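Local atomic coordinates of transcriptional repressor, TetR family (Thermus thermophilus, PDB entry 3ANP), a protein that controls fatty acid degradation as a TetR-family transcriptional repressor and binds dodecyl-CoA (lauroyl-CoA) within an all-helical dimer. Residues 159-164 with 183-188; 135-140 with 149-154. All blocks are in the same frame, centred on the assembly; numbering follows the deposited sequence.

Interaction 1. Residues 159-164 with 183-188; sequences ADLYFL and EKNLRL. With DCC (dodecyl-coa), chain E.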
ATOM      1  N   ALA A 159       0.925   8.010  -4.995  1.00 15.17           N
ATOM      2  CA  ALA A 159       0.314   6.911  -5.758  1.00 17.30           C
ATOM      3  C   ALA A 159       0.255   5.631  -4.922  1.00 15.34           C
ATOM      4  O   ALA A 159      -0.686   4.847  -5.038  1.00 15.32           O
ATOM      5  CB  ALA A 159       1.094   6.652  -7.048  1.00 13.66           C
ATOM      6  N   ASP A 160       1.253   5.407  -4.071  1.00 15.53           N
ATOM      7  CA  ASP A 160       1.245   4.203  -3.235  1.00 16.76           C
ATOM      8  C   ASP A 160       0.055   4.258  -2.272  1.00 15.46           C
ATOM      9  O   ASP A 160      -0.599   3.239  -2.015  1.00 16.64           O
ATOM     10  CB  ASP A 160       2.550   4.074  -2.433  1.00 18.18           C
ATOM     11  CG  ASP A 160       3.723   3.598  -3.285  1.00 20.40           C
ATOM     12  OD1 ASP A 160       3.506   2.879  -4.286  1.00 16.72           O
ATOM     13  OD2 ASP A 160       4.866   3.928  -2.936  1.00 20.06           O
ATOM     14  N   LEU A 161      -0.211   5.446  -1.735  1.00 15.21           N
ATOM     15  CA  LEU A 161      -1.338   5.636  -0.820  1.00 17.11           C
ATOM     16  C   LEU A 161      -2.652   5.400  -1.545  1.00 15.73           C
ATOM     17  O   LEU A 161      -3.559   4.801  -0.979  1.00 13.61           O
ATOM     18  CB  LEU A 161      -1.365   7.052  -0.235  1.00 20.29           C
ATOM     19  CG  LEU A 161      -0.479   7.297   0.982  1.00 25.24           C
ATOM     20  CD1 LEU A 161      -0.758   8.690   1.531  1.00 30.45           C
ATOM     21  CD2 LEU A 161      -0.779   6.254   2.043  1.00 25.75           C
ATOM     22  N   TYR A 162      -2.763   5.900  -2.778  1.00 14.35           N
ATOM     23  CA  TYR A 162      -3.991   5.685  -3.557  1.00 15.40           C
ATOM     24  C   TYR A 162      -4.189   4.176  -3.686  1.00 16.13           C
ATOM     25  O   TYR A 162      -5.291   3.647  -3.478  1.00 16.08           O
ATOM     26  CB  TYR A 162      -3.885   6.277  -4.985  1.00 12.80           C
ATOM     27  CG  TYR A 162      -4.835   5.573  -5.947  1.00 17.03           C
ATOM     28  CD1 TYR A 162      -6.219   5.768  -5.867  1.00 16.20           C
ATOM     29  CD2 TYR A 162      -4.360   4.622  -6.850  1.00 18.14           C
ATOM     30  CE1 TYR A 162      -7.107   5.014  -6.667  1.00 15.45           C
ATOM     31  CE2 TYR A 162      -5.236   3.867  -7.648  1.00 19.28           C
ATOM     32  CZ  TYR A 162      -6.605   4.065  -7.547  1.00 17.73           C
ATOM     33  OH  TYR A 162      -7.461   3.281  -8.297  1.00 16.32           O
ATOM     34  N   PHE A 163      -3.109   3.486  -4.041  1.00 14.98           N
ATOM     35  CA  PHE A 163      -3.162   2.037  -4.204  1.00 15.90           C
ATOM     36  C   PHE A 163      -3.671   1.294  -2.970  1.00 16.02           C
ATOM     37  O   PHE A 163      -4.601   0.491  -3.073  1.00 15.16           O
ATOM     38  CB  PHE A 163      -1.780   1.488  -4.585  1.00 13.91           C
ATOM     39  CG  PHE A 163      -1.697  -0.012  -4.523  1.00 15.10           C
ATOM     40  CD1 PHE A 163      -2.276  -0.804  -5.505  1.00 14.37           C
ATOM     41  CD2 PHE A 163      -1.092  -0.635  -3.443  1.00 19.33           C
ATOM     42  CE1 PHE A 163      -2.255  -2.200  -5.398  1.00 16.72           C
ATOM     43  CE2 PHE A 163      -1.071  -2.019  -3.338  1.00 16.86           C
ATOM     44  CZ  PHE A 163      -1.652  -2.795  -4.313  1.00 16.10           C
ATOM     45  N   LEU A 164      -3.071   1.544  -1.806  1.00 14.86           N
ATOM     46  CA  LEU A 164      -3.494   0.834  -0.599  1.00 15.40           C
ATOM     47  C   LEU A 164      -4.924   1.195  -0.213  1.00 15.75           C
ATOM     48  O   LEU A 164      -5.694   0.323   0.199  1.00 14.47           O
ATOM     49  CB  LEU A 164      -2.556   1.124   0.572  1.00 16.49           C
ATOM     50  CG  LEU A 164      -2.765   0.280   1.843  1.00 16.87           C
ATOM     51  CD1 LEU A 164      -2.603  -1.214   1.541  1.00 18.27           C
ATOM     52  CD2 LEU A 164      -1.736   0.703   2.881  1.00 19.60           C
ATOM     53  N   GLU A 183      -9.129  12.021  -0.772  1.00 18.39           N
ATOM     54  CA  GLU A 183      -8.961  13.442  -0.481  1.00 19.82           C
ATOM     55  C   GLU A 183      -8.142  13.572   0.812  1.00 18.30           C
ATOM     56  O   GLU A 183      -7.333  14.489   0.955  1.00 17.28           O
ATOM     57  CB  GLU A 183     -10.337  14.103  -0.310  1.00 23.29           C
ATOM     58  CG  GLU A 183     -10.322  15.534   0.235  1.00 27.93           C
ATOM     59  CD  GLU A 183      -9.786  16.566  -0.750  1.00 31.38           C
ATOM     60  OE1 GLU A 183      -9.800  16.310  -1.977  1.00 34.56           O
ATOM     61  OE2 GLU A 183      -9.368  17.652  -0.292  1.00 28.07           O
ATOM     62  N   LYS A 184      -8.368  12.655   1.753  1.00 18.52           N
ATOM     63  CA  LYS A 184      -7.625  12.646   3.018  1.00 21.31           C
ATOM     64  C   LYS A 184      -6.142  12.381   2.740  1.00 19.80           C
ATOM     65  O   LYS A 184      -5.274  13.052   3.303  1.00 18.59           O
ATOM     66  CB  LYS A 184      -8.176  11.560   3.974  1.00 20.02           C
ATOM     67  CG  LYS A 184      -7.341  11.338   5.265  1.00 25.75           C
ATOM     68  CD  LYS A 184      -6.271  10.227   5.132  1.00 23.42           C
ATOM     69  CE  LYS A 184      -6.933   8.855   4.932  1.00 28.71           C
ATOM     70  NZ  LYS A 184      -5.974   7.727   4.735  1.00 29.63           N
ATOM     71  N   ASN A 185      -5.852  11.402   1.881  1.00 17.14           N
ATOM     72  CA  ASN A 185      -4.457  11.086   1.538  1.00 16.87           C
ATOM     73  C   ASN A 185      -3.781  12.288   0.908  1.00 18.11           C
ATOM     74  O   ASN A 185      -2.626  12.620   1.219  1.00 17.25           O
ATOM     75  CB  ASN A 185      -4.370   9.927   0.534  1.00 16.70           C
ATOM     76  CG  ASN A 185      -4.819   8.609   1.117  1.00 19.40           C
ATOM     77  OD1 ASN A 185      -4.829   8.435   2.330  1.00 23.34           O
ATOM     78  ND2 ASN A 185      -5.172   7.656   0.247  1.00 16.87           N
ATOM     79  N   LEU A 186      -4.493  12.922  -0.015  1.00 16.75           N
ATOM     80  CA  LEU A 186      -3.970  14.085  -0.699  1.00 17.18           C
ATOM     81  C   LEU A 186      -3.657  15.233   0.263  1.00 19.16           C
ATOM     82  O   LEU A 186      -2.554  15.766   0.259  1.00 19.04           O
ATOM     83  CB  LEU A 186      -4.965  14.554  -1.751  1.00 14.91           C
ATOM     84  CG  LEU A 186      -4.545  15.824  -2.489  1.00 21.66           C
ATOM     85  CD1 LEU A 186      -3.236  15.572  -3.241  1.00 22.40           C
ATOM     86  CD2 LEU A 186      -5.648  16.236  -3.451  1.00 25.40           C
ATOM     87  N   ARG A 187      -4.638  15.620   1.073  1.00 18.40           N
ATOM     88  CA  ARG A 187      -4.451  16.706   2.029  1.00 20.80           C
ATOM     89  C   ARG A 187      -3.300  16.412   2.995  1.00 18.60           C
ATOM     90  O   ARG A 187      -2.455  17.271   3.256  1.00 17.06           O
ATOM     91  CB  ARG A 187      -5.729  16.915   2.847  1.00 26.43           C
ATOM     92  CG  ARG A 187      -6.987  17.122   2.023  1.00 35.50           C
ATOM     93  CD  ARG A 187      -7.175  18.568   1.630  1.00 40.32           C
ATOM     94  NE  ARG A 187      -7.149  19.448   2.794  1.00 45.71           N
ATOM     95  CZ  ARG A 187      -7.499  20.729   2.771  1.00 46.83           C
ATOM     96  NH1 ARG A 187      -7.910  21.285   1.639  1.00 48.15           N
ATOM     97  NH2 ARG A 187      -7.425  21.457   3.877  1.00 46.31           N
ATOM     98  N   LEU A 188      -3.279  15.206   3.549  1.00 17.34           N
ATOM     99  CA  LEU A 188      -2.223  14.867   4.494  1.00 18.07           C
ATOM    100  C   LEU A 188      -0.836  14.915   3.880  1.00 17.17           C
ATOM    101  O   LEU A 188       0.070  15.519   4.463  1.00 16.11           O
ATOM    102  CB  LEU A 188      -2.464  13.492   5.132  1.00 20.13           C
ATOM    103  CG  LEU A 188      -3.557  13.442   6.202  1.00 21.90           C
ATOM    104  CD1 LEU A 188      -3.543  12.074   6.870  1.00 23.01           C
ATOM    105  CD2 LEU A 188      -3.307  14.536   7.250  1.00 19.84           C
TER
HETATM  106  C2  DCC E1000      18.938   3.517 -13.609  1.00 89.70           C
HETATM  107  C4  DCC E1000      17.613   4.902 -12.317  1.00 87.58           C
HETATM  108  C5  DCC E1000      16.964   5.343 -13.461  1.00 88.86           C
HETATM  109  C6  DCC E1000      17.355   4.821 -14.688  1.00 90.02           C
HETATM  110  C8  DCC E1000      16.113   6.342 -11.758  1.00 86.57           C
HETATM  111  C10 DCC E1000      -4.684   3.214 -12.098  1.00 31.01           C
HETATM  112  C11 DCC E1000      -5.925   2.560 -12.709  1.00 33.30           C
HETATM  113  C12 DCC E1000      -6.660   3.536 -13.629  1.00 40.65           C
HETATM  114  N9  DCC E1000      17.064   5.539 -11.286  1.00 84.62           N
HETATM  115  N7  DCC E1000      16.047   6.228 -13.083  1.00 88.49           N
HETATM  116  N3  DCC E1000      18.592   3.993 -12.426  1.00 88.95           N
HETATM  117  N1  DCC E1000      18.342   3.914 -14.720  1.00 90.22           N
HETATM  118  N6  DCC E1000      16.759   5.214 -15.810  1.00 90.40           N
HETATM  119  C1' DCC E1000      17.451   5.391  -9.865  1.00 79.00           C
HETATM  120  C2' DCC E1000      16.345   5.883  -8.934  1.00 77.10           C
HETATM  121  O2' DCC E1000      16.311   7.313  -8.940  1.00 77.59           O
HETATM  122  C3' DCC E1000      16.950   5.392  -7.620  1.00 74.77           C
HETATM  123  O3' DCC E1000      17.980   6.285  -7.189  1.00 77.75           O
HETATM  124  C4' DCC E1000      17.568   4.052  -8.025  1.00 70.26           C
HETATM  125  O4' DCC E1000      17.536   4.015  -9.465  1.00 73.25           O
HETATM  126  C5' DCC E1000      16.715   2.925  -7.442  1.00 59.98           C
HETATM  127  O5' DCC E1000      15.353   3.066  -7.854  1.00 47.41           O
HETATM  128  P1  DCC E1000      14.175   2.298  -7.070  1.00 39.40           P
HETATM  129  O11 DCC E1000      14.365   2.444  -5.610  1.00 37.82           O
HETATM  130  O12 DCC E1000      12.885   2.715  -7.662  1.00 41.68           O
HETATM  131  O6  DCC E1000      14.428   0.750  -7.435  1.00 36.21           O
HETATM  132  P2  DCC E1000      13.800   0.090  -8.762  1.00 34.11           P
HETATM  133  O21 DCC E1000      14.838  -0.949  -8.953  1.00 33.65           O
HETATM  134  O22 DCC E1000      13.670   1.327  -9.562  1.00 35.84           O
HETATM  135  O7  DCC E1000      12.494  -0.451  -7.990  1.00 30.73           O
HETATM  136  CPA DCC E1000      11.280   0.302  -7.938  1.00 24.21           C
HETATM  137  CPB DCC E1000      10.096  -0.602  -8.291  1.00 24.22           C
HETATM  138  CP8 DCC E1000      10.222  -1.922  -7.524  1.00 21.19           C
HETATM  139  CP7 DCC E1000      10.092  -0.869  -9.798  1.00 25.19           C
HETATM  140  CP9 DCC E1000       8.793   0.096  -7.896  1.00 24.55           C
HETATM  141  OP3 DCC E1000      10.114  -1.696  -6.116  1.00 19.49           O
HETATM  142  CP6 DCC E1000       9.140  -2.904  -7.981  1.00 21.28           C
HETATM  143  OP2 DCC E1000       9.321  -3.622  -8.963  1.00 21.24           O
HETATM  144  NP2 DCC E1000       8.022  -2.906  -7.258  1.00 20.16           N
HETATM  145  CP5 DCC E1000       6.898  -3.798  -7.579  1.00 20.48           C
HETATM  146  CP4 DCC E1000       5.583  -3.166  -7.117  1.00 20.11           C
HETATM  147  CP3 DCC E1000       5.584  -2.935  -5.605  1.00 21.38           C
HETATM  148  OP1 DCC E1000       6.524  -2.363  -5.056  1.00 23.64           O
HETATM  149  NP1 DCC E1000       4.511  -3.384  -4.958  1.00 25.10           N
HETATM  150  CP2 DCC E1000       4.378  -3.242  -3.500  1.00 21.81           C
HETATM  151  CP1 DCC E1000       4.085  -1.782  -3.140  1.00 20.26           C
HETATM  152  S   DCC E1000       2.419  -1.230  -3.661  1.00 22.38           S
HETATM  153  P3  DCC E1000      18.087   6.659  -5.627  1.00 79.22           P
HETATM  154  O31 DCC E1000      17.463   7.965  -5.317  1.00 79.35           O
HETATM  155  O32 DCC E1000      17.402   5.445  -4.820  1.00 79.46           O
HETATM  156  O33 DCC E1000      19.658   6.623  -5.279  1.00 80.95           O
HETATM  157  CA1 DCC E1000       2.726  -0.515  -5.230  1.00 17.30           C
HETATM  158  CA2 DCC E1000       1.668   0.404  -5.843  1.00 18.51           C
HETATM  159  OA1 DCC E1000       3.773  -0.752  -5.832  1.00 19.89           O
HETATM  160  CA3 DCC E1000       2.265   1.254  -6.966  1.00 16.33           C
HETATM  161  CA4 DCC E1000       1.251   2.249  -7.539  1.00 19.60           C
HETATM  162  CA5 DCC E1000       0.040   1.556  -8.167  1.00 18.32           C
HETATM  163  CA6 DCC E1000      -0.814   2.579  -8.921  1.00 19.51           C
HETATM  164  CA7 DCC E1000      -1.985   1.904  -9.637  1.00 18.92           C
HETATM  165  CA8 DCC E1000      -2.757   2.910 -10.494  1.00 22.30           C
HETATM  166  CA9 DCC E1000      -3.970   2.246 -11.150  1.00 24.20           C
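Leu-161 and Asn-185 meet where helix 151-172 packs against helix 178-191, the pair that, as in other TetR-family repressors, supplies one subunit's half of the four-helix dimer bundle. The contact is small: Asn-185 ND2 lies 3.5 Å from Leu-161 O, too loosely placed to count as a hydrogen bond, and the leucine packs along the amide, its CD1 3.9 Å from Asn-185 CB. With CG beside the backbone N and anti to the carbonyl carbon (chi1 -67°), the Asn-185 amide is set beside Leu-161, ND2 at the backbone carbonyl of that residue. Its two ends are held differently. ND2 is hydrogen-bonded to Ser-165 OG, one turn beyond Leu-161, while OD1 accepts from Lys-184 NZ at 2.8 Å, the C=O...N angle being 155°. This grip on both ends should fix the amide's rotation. Lys-184 NZ also forms a salt bridge with Glu-181 and a hydrogen bond with Thr-157 of the second subunit, on which Leu-161 packs against its own counterpart.

The same turn of helix 151-172 lines the acyl-CoA pocket. Tyr-162 CE2 touches CA8 of dodecyl-CoA at 3.9 Å, its OH hydrogen-bonded to Thr-97. Asp-160, salt-bridged to Arg-168 of the second subunit, brings OD1 near the start of the acyl chain. Phe-163 lays one ring face against CA2, 3.6 Å from its CG, and its CD2 lies 3.6 Å from the thioester S.

Interaction 2. Residues 135-140 with 149-154; sequences ILKPLR and FSLERM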
ATOM      1  N   ILE A 135       2.061  16.923 -12.136  1.00 18.85           N
ATOM      2  CA  ILE A 135       1.234  17.974 -11.552  1.00 17.07           C
ATOM      3  C   ILE A 135       2.041  18.743 -10.497  1.00 18.84           C
ATOM      4  O   ILE A 135       1.893  19.957 -10.342  1.00 21.15           O
ATOM      5  CB  ILE A 135      -0.042  17.379 -10.921  1.00 16.98           C
ATOM      6  CG1 ILE A 135      -0.875  16.681 -12.011  1.00 15.18           C
ATOM      7  CG2 ILE A 135      -0.857  18.474 -10.260  1.00 18.54           C
ATOM      8  CD1 ILE A 135      -2.022  15.854 -11.491  1.00 16.94           C
ATOM      9  N   LEU A 136       2.905  18.039  -9.780  1.00 19.96           N
ATOM     10  CA  LEU A 136       3.730  18.680  -8.756  1.00 19.90           C
ATOM     11  C   LEU A 136       4.769  19.614  -9.366  1.00 20.47           C
ATOM     12  O   LEU A 136       5.134  20.622  -8.757  1.00 20.43           O
ATOM     13  CB  LEU A 136       4.457  17.626  -7.907  1.00 17.72           C
ATOM     14  CG  LEU A 136       3.584  16.600  -7.188  1.00 16.34           C
ATOM     15  CD1 LEU A 136       4.475  15.584  -6.480  1.00 15.56           C
ATOM     16  CD2 LEU A 136       2.662  17.312  -6.217  1.00 16.58           C
ATOM     17  N   LYS A 137       5.237  19.287 -10.571  1.00 20.26           N
ATOM     18  CA  LYS A 137       6.261  20.088 -11.244  1.00 21.59           C
ATOM     19  C   LYS A 137       6.018  21.608 -11.223  1.00 21.66           C
ATOM     20  O   LYS A 137       6.884  22.377 -10.787  1.00 23.26           O
ATOM     21  CB  LYS A 137       6.438  19.602 -12.691  1.00 25.14           C
ATOM     22  CG  LYS A 137       7.538  20.308 -13.470  1.00 29.00           C
ATOM     23  CD  LYS A 137       7.855  19.518 -14.746  1.00 33.90           C
ATOM     24  CE  LYS A 137       9.021  20.114 -15.521  1.00 41.85           C
ATOM     25  NZ  LYS A 137       8.694  21.444 -16.112  1.00 46.99           N
ATOM     26  N   PRO A 138       4.854  22.060 -11.712  1.00 21.07           N
ATOM     27  CA  PRO A 138       4.521  23.488 -11.735  1.00 23.48           C
ATOM     28  C   PRO A 138       4.577  24.085 -10.322  1.00 25.74           C
ATOM     29  O   PRO A 138       4.915  25.261 -10.148  1.00 23.94           O
ATOM     30  CB  PRO A 138       3.099  23.509 -12.292  1.00 23.83           C
ATOM     31  CG  PRO A 138       3.006  22.265 -13.075  1.00 27.86           C
ATOM     32  CD  PRO A 138       3.743  21.259 -12.249  1.00 23.22           C
ATOM     33  N   LEU A 139       4.224  23.281  -9.317  1.00 20.50           N
ATOM     34  CA  LEU A 139       4.273  23.757  -7.939  1.00 22.28           C
ATOM     35  C   LEU A 139       5.725  23.985  -7.529  1.00 24.75           C
ATOM     36  O   LEU A 139       6.037  24.969  -6.848  1.00 24.03           O
ATOM     37  CB  LEU A 139       3.596  22.760  -6.988  1.00 22.62           C
ATOM     38  CG  LEU A 139       2.066  22.629  -7.102  1.00 23.89           C
ATOM     39  CD1 LEU A 139       1.588  21.510  -6.194  1.00 25.23           C
ATOM     40  CD2 LEU A 139       1.377  23.942  -6.728  1.00 25.97           C
ATOM     41  N   ARG A 140       6.621  23.087  -7.941  1.00 22.37           N
ATOM     42  CA  ARG A 140       8.020  23.255  -7.586  1.00 27.86           C
ATOM     43  C   ARG A 140       8.586  24.511  -8.244  1.00 28.35           C
ATOM     44  O   ARG A 140       9.344  25.253  -7.622  1.00 29.07           O
ATOM     45  CB  ARG A 140       8.859  22.047  -8.004  1.00 28.65           C
ATOM     46  CG  ARG A 140      10.330  22.197  -7.596  1.00 34.51           C
ATOM     47  CD  ARG A 140      11.169  21.015  -8.028  1.00 36.81           C
ATOM     48  NE  ARG A 140      11.020  20.747  -9.455  1.00 44.74           N
ATOM     49  CZ  ARG A 140      11.232  21.639 -10.419  1.00 46.31           C
ATOM     50  NH1 ARG A 140      11.605  22.878 -10.118  1.00 48.49           N
ATOM     51  NH2 ARG A 140      11.076  21.289 -11.690  1.00 48.76           N
ATOM     52  N   PHE A 149      13.290  16.407  -1.836  1.00 24.87           N
ATOM     53  CA  PHE A 149      12.843  15.094  -2.327  1.00 23.80           C
ATOM     54  C   PHE A 149      12.471  15.288  -3.802  1.00 23.01           C
ATOM     55  O   PHE A 149      11.974  16.345  -4.176  1.00 21.72           O
ATOM     56  CB  PHE A 149      11.620  14.590  -1.546  1.00 25.97           C
ATOM     57  CG  PHE A 149      11.925  14.204  -0.134  1.00 22.93           C
ATOM     58  CD1 PHE A 149      12.782  13.139   0.141  1.00 26.79           C
ATOM     59  CD2 PHE A 149      11.381  14.921   0.929  1.00 24.69           C
ATOM     60  CE1 PHE A 149      13.100  12.791   1.454  1.00 26.95           C
ATOM     61  CE2 PHE A 149      11.688  14.584   2.254  1.00 24.53           C
ATOM     62  CZ  PHE A 149      12.550  13.517   2.516  1.00 29.14           C
ATOM     63  N   SER A 150      12.717  14.292  -4.646  1.00 22.43           N
ATOM     64  CA  SER A 150      12.405  14.453  -6.067  1.00 22.36           C
ATOM     65  C   SER A 150      10.902  14.438  -6.305  1.00 20.62           C
ATOM     66  O   SER A 150      10.138  13.951  -5.479  1.00 19.39           O
ATOM     67  CB  SER A 150      13.052  13.343  -6.902  1.00 24.23           C
ATOM     68  OG  SER A 150      12.367  12.108  -6.732  1.00 24.45           O
ATOM     69  N   LEU A 151      10.488  14.976  -7.444  1.00 19.04           N
ATOM     70  CA  LEU A 151       9.081  15.004  -7.797  1.00 20.33           C
ATOM     71  C   LEU A 151       8.584  13.574  -7.943  1.00 21.06           C
ATOM     72  O   LEU A 151       7.475  13.244  -7.533  1.00 18.66           O
ATOM     73  CB  LEU A 151       8.894  15.724  -9.121  1.00 21.90           C
ATOM     74  CG  LEU A 151       9.200  17.215  -9.114  1.00 22.20           C
ATOM     75  CD1 LEU A 151       9.199  17.730 -10.542  1.00 23.02           C
ATOM     76  CD2 LEU A 151       8.166  17.935  -8.245  1.00 20.13           C
ATOM     77  N   GLU A 152       9.422  12.726  -8.527  1.00 19.37           N
ATOM     78  CA  GLU A 152       9.055  11.339  -8.747  1.00 20.17           C
ATOM     79  C   GLU A 152       8.870  10.574  -7.445  1.00 19.46           C
ATOM     80  O   GLU A 152       7.985   9.724  -7.327  1.00 19.75           O
ATOM     81  CB  GLU A 152      10.116  10.642  -9.609  1.00 24.08           C
ATOM     82  CG  GLU A 152      10.326  11.232 -11.006  1.00 31.58           C
ATOM     83  CD  GLU A 152      10.923  12.640 -10.996  1.00 37.56           C
ATOM     84  OE1 GLU A 152      11.838  12.922 -10.183  1.00 34.02           O
ATOM     85  OE2 GLU A 152      10.482  13.462 -11.821  1.00 39.80           O
ATOM     86  N   ARG A 153       9.705  10.865  -6.457  1.00 19.24           N
ATOM     87  CA  ARG A 153       9.594  10.156  -5.198  1.00 18.95           C
ATOM     88  C   ARG A 153       8.325  10.561  -4.428  1.00 18.03           C
ATOM     89  O   ARG A 153       7.662   9.724  -3.814  1.00 16.32           O
ATOM     90  CB  ARG A 153      10.844  10.400  -4.355  1.00 23.32           C
ATOM     91  CG  ARG A 153      11.050   9.335  -3.331  1.00 26.56           C
ATOM     92  CD  ARG A 153      12.459   9.344  -2.762  1.00 25.77           C
ATOM     93  NE  ARG A 153      12.552   8.363  -1.690  1.00 24.41           N
ATOM     94  CZ  ARG A 153      13.358   8.490  -0.644  1.00 26.04           C
ATOM     95  NH1 ARG A 153      14.147   9.558  -0.536  1.00 27.00           N
ATOM     96  NH2 ARG A 153      13.355   7.566   0.301  1.00 22.64           N
HETATM   97  N   MSE A 154       7.986  11.840  -4.459  1.00 17.38           N
HETATM   98  CA  MSE A 154       6.782  12.302  -3.776  1.00 19.80           C
HETATM   99  C   MSE A 154       5.552  11.813  -4.539  1.00 18.58           C
HETATM  100  O   MSE A 154       4.543  11.441  -3.939  1.00 20.68           O
HETATM  101  CB  MSE A 154       6.802  13.829  -3.667  1.00 19.66           C
HETATM  102  CG  MSE A 154       7.998  14.303  -2.828  1.00 24.88           C
HETATM  103 SE   MSE A 154       7.958  16.171  -2.359  1.00 35.15          SE
HETATM  104  CE  MSE A 154       8.375  16.923  -4.088  1.00 23.56           C
TER
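Leu-151, in the first turn of helix 151-172, reaches across to Leu-136, Lys-137 and Arg-140 of helix 128-142. Just ahead of it, Ser-150 is the N-cap: its OG accepts from Arg-153 N at 3.0 Å with an N-H...O angle of 150°, closing the turn that carries Leu-151. The two methyls of Leu-151 divide the work. CD2 rests on Leu-136 CB at 3.7 Å, whereas CD1 lies over the backbone of the facing helix, 3.8 Å from Lys-137 CA. That same CD1 meets the edge of the Arg-140 guanidinium near its plane, 3.7 Å from NE; the arginine chain runs extended to CD and then bends at chi3 (53°), crossing Leu-151 at about a right angle. Two residues on from Leu-151, Arg-153 directs its guanidinium to salt bridges with Glu-180 and Glu-181 of the second subunit. Met-154, a selenomethionine, returns to the contact with CB 4.1 Å from Leu-136 CD1. Leu-145, in the connection between the helices, packs against Leu-136, Leu-151 and Met-154. Ile-135 and Leu-139 touch Val-85 and Pro-82, respectively, of helix 82-99, while Leu-136 and Met-154 also pack on Met-193 of the second subunit.

In the fold
Helix 82-99, earlier in the chain than either contact, touches both, taking Ile-135 beside interaction 2 and Tyr-162 beside interaction 1. Interaction 2 then closes the short connection 141-148, folding the start of helix 151-172 back onto helix 128-142. Farther along that shared helix, interaction 1 closes the longer span 165-182, bringing helix 178-191 alongside. The two closures follow in series, neither nesting nor crossing, with centres 15 Å apart. Helix 151-172 thus joins helix 128-142 near its start to helix 178-191 at its middle. Both contacts reach the second subunit, and the first segment of interaction 1 also contributes to the dodecyl-CoA pocket.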